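Local coordinates for protein succinate-semialdehyde dehydrogenase (Synechococcus sp., PDB 4ITA) that probably oxidises succinic semialdehyde to succinate with a nicotinamide adenine dinucleotide phosphate cofactor, as a member of the aldehyde dehydrogenase family, at residues Q48-L53 and A146-N151; C119-G124 and N449-W454. One frame throughout, in Å; residues are numbered along the deposited sequence.

Contact 1 (Q48-L53 and A146-N151); sequences QRRQWL and ALMAGN. With EDO (1,2-ethanediol), chain S; EDO (1,2-ethanediol), chain F.
Arg49 and Met148 bring helix 46-62 against the C-terminal end of helix 137-149, with their CA atoms 5.7 Å apart. The Arg49 chain is extended from CG to NE and passes the last turn of helix 137-149. Its NH1 donates to the carbonyl O of Met148 at 3.0 Å, with an N-H...O angle of 161°. The acceptor lies near the guanidinium plane, while NH1 sits above the plane of the carbonyl. NH1 also donates to O2 of an ethanediol, probably from the crystallisation liquor, at 2.8 Å, and that hydroxyl donates to Ala149 O. Gly150 CA lies over one guanidinium face, 3.6 Å above the plane. Gly150 has positive phi and closes the helix in a Schellman motif.

Met148 reaches back toward helix 46-62. CG is anti to the backbone N (chi1 -165°), and a bend at chi2 follows. SD lies 3.9 Å from Arg49 CB, and the methyl CE is 3.8 Å from Arg50 NH1. Arg50 NE bonds to Ala97 O and NH1 forms a salt bridge with Glu101. Leu53 CD1 touches Met148 CB at 4.1 Å. Ile444 of helix 440-445 also packs on Met148.

Thr44 binds Arg49 NE, and Phe46 makes a cation-pi contact with Arg49. In this helix-to-helix packing the buried charge meets the carbonyl end of helix 137-149, where the helix dipole would probably favour it.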
loop_
_atom_site.group_PDB
_atom_site.type_symbol
_atom_site.label_atom_id
_atom_site.label_comp_id
_atom_site.label_asym_id
_atom_site.label_seq_id
_atom_site.Cartn_x
_atom_site.Cartn_y
_atom_site.Cartn_z
ATOM N N GLN A 48 -2.425 -3.507 -28.302
ATOM C CA GLN A 48 -0.974 -3.567 -28.498
ATOM C C GLN A 48 -0.283 -4.241 -27.315
ATOM O O GLN A 48 0.549 -5.129 -27.501
ATOM C CB GLN A 48 -0.384 -2.169 -28.720
ATOM C CG GLN A 48 -0.639 -1.602 -30.102
ATOM C CD GLN A 48 -1.233 -0.197 -30.075
ATOM O OE1 GLN A 48 -0.860 0.647 -29.252
ATOM N NE2 GLN A 48 -2.173 0.055 -30.981
ATOM N N ARG A 49 -0.642 -3.836 -26.097
ATOM C CA ARG A 49 -0.005 -4.402 -24.907
ATOM C C ARG A 49 -0.269 -5.894 -24.835
ATOM O O ARG A 49 0.621 -6.674 -24.514
ATOM C CB ARG A 49 -0.522 -3.723 -23.643
ATOM C CG ARG A 49 -0.315 -2.221 -23.627
ATOM C CD ARG A 49 -0.951 -1.615 -22.399
ATOM N NE ARG A 49 -1.100 -0.179 -22.562
ATOM C CZ ARG A 49 -1.787 0.596 -21.738
ATOM N NH1 ARG A 49 -2.379 0.084 -20.670
ATOM N NH2 ARG A 49 -1.874 1.893 -21.990
ATOM N N ARG A 50 -1.501 -6.284 -25.157
ATOM C CA ARG A 50 -1.904 -7.682 -25.162
ATOM C C ARG A 50 -1.127 -8.496 -26.186
ATOM O O ARG A 50 -0.698 -9.614 -25.908
ATOM C CB ARG A 50 -3.403 -7.770 -25.458
ATOM C CG ARG A 50 -3.952 -9.175 -25.510
ATOM C CD ARG A 50 -5.457 -9.181 -25.762
ATOM N NE ARG A 50 -6.186 -8.449 -24.725
ATOM C CZ ARG A 50 -6.801 -7.282 -24.916
ATOM N NH1 ARG A 50 -7.423 -6.693 -23.907
ATOM N NH2 ARG A 50 -6.799 -6.707 -26.115
ATOM N N GLN A 51 -0.946 -7.934 -27.376
ATOM C CA GLN A 51 -0.156 -8.595 -28.412
ATOM C C GLN A 51 1.271 -8.856 -27.935
ATOM O O GLN A 51 1.798 -9.966 -28.066
ATOM C CB GLN A 51 -0.118 -7.733 -29.673
ATOM C CG GLN A 51 0.806 -8.296 -30.731
ATOM C CD GLN A 51 1.168 -7.283 -31.802
ATOM O OE1 GLN A 51 0.645 -6.163 -31.832
ATOM N NE2 GLN A 51 2.066 -7.676 -32.699
ATOM N N TRP A 52 1.899 -7.838 -27.366
ATOM C CA TRP A 52 3.279 -7.981 -26.922
ATOM C C TRP A 52 3.370 -8.975 -25.761
ATOM O O TRP A 52 4.276 -9.812 -25.724
ATOM C CB TRP A 52 3.875 -6.610 -26.593
ATOM C CG TRP A 52 3.878 -5.686 -27.794
ATOM C CD1 TRP A 52 4.084 -6.038 -29.105
ATOM C CD2 TRP A 52 3.636 -4.271 -27.798
ATOM N NE1 TRP A 52 3.991 -4.928 -29.914
ATOM C CE2 TRP A 52 3.718 -3.833 -29.137
ATOM C CE3 TRP A 52 3.351 -3.333 -26.797
ATOM C CZ2 TRP A 52 3.520 -2.499 -29.501
ATOM C CZ3 TRP A 52 3.161 -2.005 -27.160
ATOM C CH2 TRP A 52 3.249 -1.602 -28.498
ATOM N N LEU A 53 2.400 -8.935 -24.846
ATOM C CA LEU A 53 2.385 -9.876 -23.728
ATOM C C LEU A 53 2.197 -11.315 -24.200
ATOM O O LEU A 53 2.855 -12.233 -23.709
ATOM C CB LEU A 53 1.283 -9.516 -22.739
ATOM C CG LEU A 53 1.683 -8.957 -21.383
ATOM C CD1 LEU A 53 0.470 -8.944 -20.468
ATOM C CD2 LEU A 53 2.819 -9.769 -20.773
ATOM N N ALA A 146 2.198 -5.043 -14.731
ATOM C CA ALA A 146 2.770 -3.712 -14.912
ATOM C C ALA A 146 2.651 -3.259 -16.356
ATOM O O ALA A 146 2.192 -2.141 -16.653
ATOM C CB ALA A 146 4.231 -3.670 -14.447
ATOM N N LEU A 147 3.057 -4.129 -17.268
ATOM C CA LEU A 147 3.069 -3.771 -18.677
ATOM C C LEU A 147 1.649 -3.693 -19.235
ATOM O O LEU A 147 1.354 -2.833 -20.077
ATOM C CB LEU A 147 3.942 -4.739 -19.482
ATOM C CG LEU A 147 5.411 -4.800 -19.013
ATOM C CD1 LEU A 147 6.363 -5.374 -20.067
ATOM C CD2 LEU A 147 5.952 -3.471 -18.460
ATOM N N MET A 148 0.758 -4.570 -18.782
ATOM C CA MET A 148 -0.620 -4.491 -19.255
ATOM C C MET A 148 -1.285 -3.195 -18.788
ATOM O O MET A 148 -2.120 -2.629 -19.497
ATOM C CB MET A 148 -1.426 -5.707 -18.808
ATOM C CG MET A 148 -2.746 -5.868 -19.560
ATOM S SD MET A 148 -2.686 -6.052 -21.383
ATOM C CE MET A 148 -4.439 -6.414 -21.646
ATOM N N ALA A 149 -0.900 -2.724 -17.604
ATOM C CA ALA A 149 -1.478 -1.513 -17.028
ATOM C C ALA A 149 -0.940 -0.234 -17.652
ATOM O O ALA A 149 -1.507 0.835 -17.437
ATOM C CB ALA A 149 -1.247 -1.484 -15.519
ATOM N N GLY A 150 0.162 -0.328 -18.393
ATOM C CA GLY A 150 0.761 0.842 -19.013
ATOM C C GLY A 150 1.879 1.487 -18.211
ATOM O O GLY A 150 2.353 2.559 -18.588
ATOM N N ASN A 151 2.283 0.867 -17.104
ATOM C CA ASN A 151 3.502 1.274 -16.415
ATOM C C ASN A 151 4.725 0.862 -17.229
ATOM O O ASN A 151 4.639 0.015 -18.122
ATOM C CB ASN A 151 3.599 0.594 -15.046
ATOM C CG ASN A 151 2.677 1.203 -13.996
ATOM O OD1 ASN A 151 2.429 2.408 -13.975
ATOM N ND2 ASN A 151 2.193 0.362 -13.088
HETATM C C1 EDO S . -2.723 3.828 -19.880
HETATM O O1 EDO S . -3.004 5.236 -19.777
HETATM C C2 EDO S . -3.962 2.954 -19.702
HETATM O O2 EDO S . -3.678 1.803 -18.888
HETATM C C1 EDO F . 0.719 -2.897 -12.365
HETATM O O1 EDO F . 2.057 -2.482 -12.016
HETATM C C2 EDO F . -0.312 -2.252 -11.453
HETATM O O2 EDO F . -0.191 -2.893 -10.174
#

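Contact 2 (C119-G124 and N449-W454); sequences CYQPLG and NAKTVW. With EDO (1,2-ethanediol), chain B.
Gln121 and Lys451 meet on one face of antiparallel strands 115-129 and 448-455, their side chains crossing obliquely. Lys451 starts with CG anti to the backbone N (chi1 174°) and bends at chi3. NZ donates to Gln121 OE1 at 2.7 Å, tilted 24° from the amide carbonyl plane. A water donates to the same OE1 and accepts from Asn449 ND2, an amide whose strongest polar partner is Ala410 of the second subunit. Cys119 lies on this face too, with SG 3.8 Å from Lys451 CB and 4.1 Å from Val453 CG2. On the other face Tyr120 sets CE1 3.7 Å from Ala450 CB. Leu123 crosses Asn449 at about a right angle, and its CD2 lies 4.1 Å from Asn449 CB.

Cys119 with Lys451 and Gln121 with Asn449 are hydrogen-bonded pairs around the non-hydrogen-bonded pair Tyr120 with Ala450.

Lys451 NZ also donates to Ile405 O and Leu408 O of the second subunit. Glu107 binds the Tyr120 hydroxyl, and Arg445 of helix 440-445 makes a cation-pi contact with its ring. Thr452 to Trp454 pair in parallel with a strand of the second subunit, which continues the sheet, consistent with how aldehyde dehydrogenases dimerise.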
loop_
_atom_site.group_PDB
_atom_site.type_symbol
_atom_site.label_atom_id
_atom_site.label_comp_id
_atom_site.label_asym_id
_atom_site.label_seq_id
_atom_site.Cartn_x
_atom_site.Cartn_y
_atom_site.Cartn_z
ATOM N N CYS A 119 -11.585 5.433 -12.707
ATOM C CA CYS A 119 -10.820 4.865 -13.813
ATOM C C CYS A 119 -9.424 4.554 -13.305
ATOM O O CYS A 119 -9.051 4.975 -12.206
ATOM C CB CYS A 119 -10.802 5.791 -15.035
ATOM S SG CYS A 119 -9.980 7.366 -14.807
ATOM N N TYR A 120 -8.669 3.796 -14.087
ATOM C CA TYR A 120 -7.396 3.278 -13.621
ATOM C C TYR A 120 -6.326 3.631 -14.629
ATOM O O TYR A 120 -6.429 3.287 -15.800
ATOM C CB TYR A 120 -7.495 1.767 -13.378
ATOM C CG TYR A 120 -8.539 1.443 -12.333
ATOM C CD1 TYR A 120 -8.236 1.519 -10.977
ATOM C CD2 TYR A 120 -9.842 1.108 -12.699
ATOM C CE1 TYR A 120 -9.196 1.247 -10.016
ATOM C CE2 TYR A 120 -10.808 0.844 -11.742
ATOM C CZ TYR A 120 -10.479 0.920 -10.404
ATOM O OH TYR A 120 -11.443 0.651 -9.446
ATOM N N GLN A 121 -5.315 4.357 -14.176
ATOM C CA GLN A 121 -4.261 4.838 -15.057
ATOM C C GLN A 121 -2.900 4.496 -14.457
ATOM O O GLN A 121 -2.742 4.463 -13.240
ATOM C CB GLN A 121 -4.400 6.346 -15.241
ATOM C CG GLN A 121 -5.691 6.753 -15.943
ATOM C CD GLN A 121 -5.718 8.232 -16.259
ATOM O OE1 GLN A 121 -5.448 9.062 -15.398
ATOM N NE2 GLN A 121 -6.000 8.567 -17.512
ATOM N N PRO A 122 -1.903 4.231 -15.301
ATOM C CA PRO A 122 -0.579 3.852 -14.803
ATOM C C PRO A 122 0.106 4.995 -14.045
ATOM O O PRO A 122 -0.147 6.180 -14.303
ATOM C CB PRO A 122 0.185 3.522 -16.086
ATOM C CG PRO A 122 -0.477 4.365 -17.129
ATOM C CD PRO A 122 -1.937 4.306 -16.766
ATOM N N LEU A 123 0.969 4.635 -13.109
ATOM C CA LEU A 123 1.724 5.619 -12.341
ATOM C C LEU A 123 2.955 6.150 -13.073
ATOM O O LEU A 123 3.290 7.323 -12.951
ATOM C CB LEU A 123 2.151 5.032 -10.995
ATOM C CG LEU A 123 1.042 4.707 -9.998
ATOM C CD1 LEU A 123 1.659 4.064 -8.774
ATOM C CD2 LEU A 123 0.250 5.949 -9.631
ATOM N N GLY A 124 3.643 5.282 -13.812
ATOM C CA GLY A 124 4.900 5.652 -14.439
ATOM C C GLY A 124 5.933 4.555 -14.256
ATOM O O GLY A 124 5.629 3.374 -14.410
ATOM N N ASN A 449 -3.005 4.640 -10.561
ATOM C CA ASN A 449 -3.805 5.726 -10.032
ATOM C C ASN A 449 -5.269 5.359 -10.216
ATOM O O ASN A 449 -5.765 5.331 -11.343
ATOM C CB ASN A 449 -3.483 7.021 -10.791
ATOM C CG ASN A 449 -4.389 8.183 -10.404
ATOM O OD1 ASN A 449 -5.116 8.119 -9.417
ATOM N ND2 ASN A 449 -4.332 9.259 -11.176
ATOM N N ALA A 450 -5.952 5.056 -9.113
ATOM C CA ALA A 450 -7.406 4.935 -9.132
ATOM C C ALA A 450 -7.936 6.362 -9.066
ATOM O O ALA A 450 -7.950 6.987 -7.999
ATOM C CB ALA A 450 -7.905 4.101 -7.964
ATOM N N LYS A 451 -8.307 6.881 -10.231
ATOM C CA LYS A 451 -8.714 8.271 -10.387
ATOM C C LYS A 451 -10.229 8.373 -10.304
ATOM O O LYS A 451 -10.936 7.800 -11.127
ATOM C CB LYS A 451 -8.195 8.828 -11.730
ATOM C CG LYS A 451 -8.690 10.241 -12.053
ATOM C CD LYS A 451 -8.265 10.735 -13.444
ATOM C CE LYS A 451 -6.838 11.264 -13.458
ATOM N NZ LYS A 451 -6.372 11.585 -14.842
ATOM N N THR A 452 -10.729 9.088 -9.302
ATOM C CA THR A 452 -12.161 9.356 -9.214
ATOM C C THR A 452 -12.541 10.484 -10.163
ATOM O O THR A 452 -11.888 11.529 -10.201
ATOM C CB THR A 452 -12.569 9.719 -7.783
ATOM O OG1 THR A 452 -12.537 8.530 -6.997
ATOM C CG2 THR A 452 -13.981 10.290 -7.736
ATOM N N VAL A 453 -13.589 10.252 -10.945
ATOM C CA VAL A 453 -14.060 11.238 -11.905
ATOM C C VAL A 453 -15.503 11.596 -11.588
ATOM O O VAL A 453 -16.327 10.716 -11.327
ATOM C CB VAL A 453 -13.969 10.710 -13.354
ATOM C CG1 VAL A 453 -14.489 11.753 -14.337
ATOM C CG2 VAL A 453 -12.540 10.321 -13.687
ATOM N N TRP A 454 -15.797 12.893 -11.598
ATOM C CA TRP A 454 -17.148 13.385 -11.343
ATOM C C TRP A 454 -17.458 14.415 -12.414
ATOM O O TRP A 454 -16.747 15.405 -12.549
ATOM C CB TRP A 454 -17.218 14.018 -9.952
ATOM C CG TRP A 454 -18.587 14.477 -9.504
ATOM C CD1 TRP A 454 -19.426 13.826 -8.650
ATOM C CD2 TRP A 454 -19.240 15.711 -9.847
ATOM N NE1 TRP A 454 -20.571 14.567 -8.453
ATOM C CE2 TRP A 454 -20.481 15.726 -9.175
ATOM C CE3 TRP A 454 -18.897 16.801 -10.658
ATOM C CZ2 TRP A 454 -21.384 16.786 -9.295
ATOM C CZ3 TRP A 454 -19.799 17.854 -10.777
ATOM C CH2 TRP A 454 -21.025 17.838 -10.096
HETATM C C1 EDO B . -9.961 8.193 -6.168
HETATM O O1 EDO B . -9.623 6.813 -6.272
HETATM C C2 EDO B . -8.914 9.136 -5.602
HETATM O O2 EDO B . -9.453 10.402 -5.244
HETATM O O HOH W 1 -3.279 9.403 -14.105
#

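Overall arrangement
Contact 1 is the more buried, a helix-to-helix contact inside one subunit. Contact 2 is a partly buried strand pair at the dimer interface. Their centres lie about 17 Å apart, on the same side of the chain's centre. Strand 115-129 and helix 137-149 follow each other in the chain. The two contacts touch at Asn151: its OD1 is 3.1 Å from Gly124 N, a probable hydrogen bond. Helix 440-445 touches both, through Ile444 at contact 1 and Arg445 at contact 2. Contact 1 joins an arginine to a helix end, amid apolar packing. Contact 2 rests on a backbone ladder, with polar side chains that also bind the second subunit.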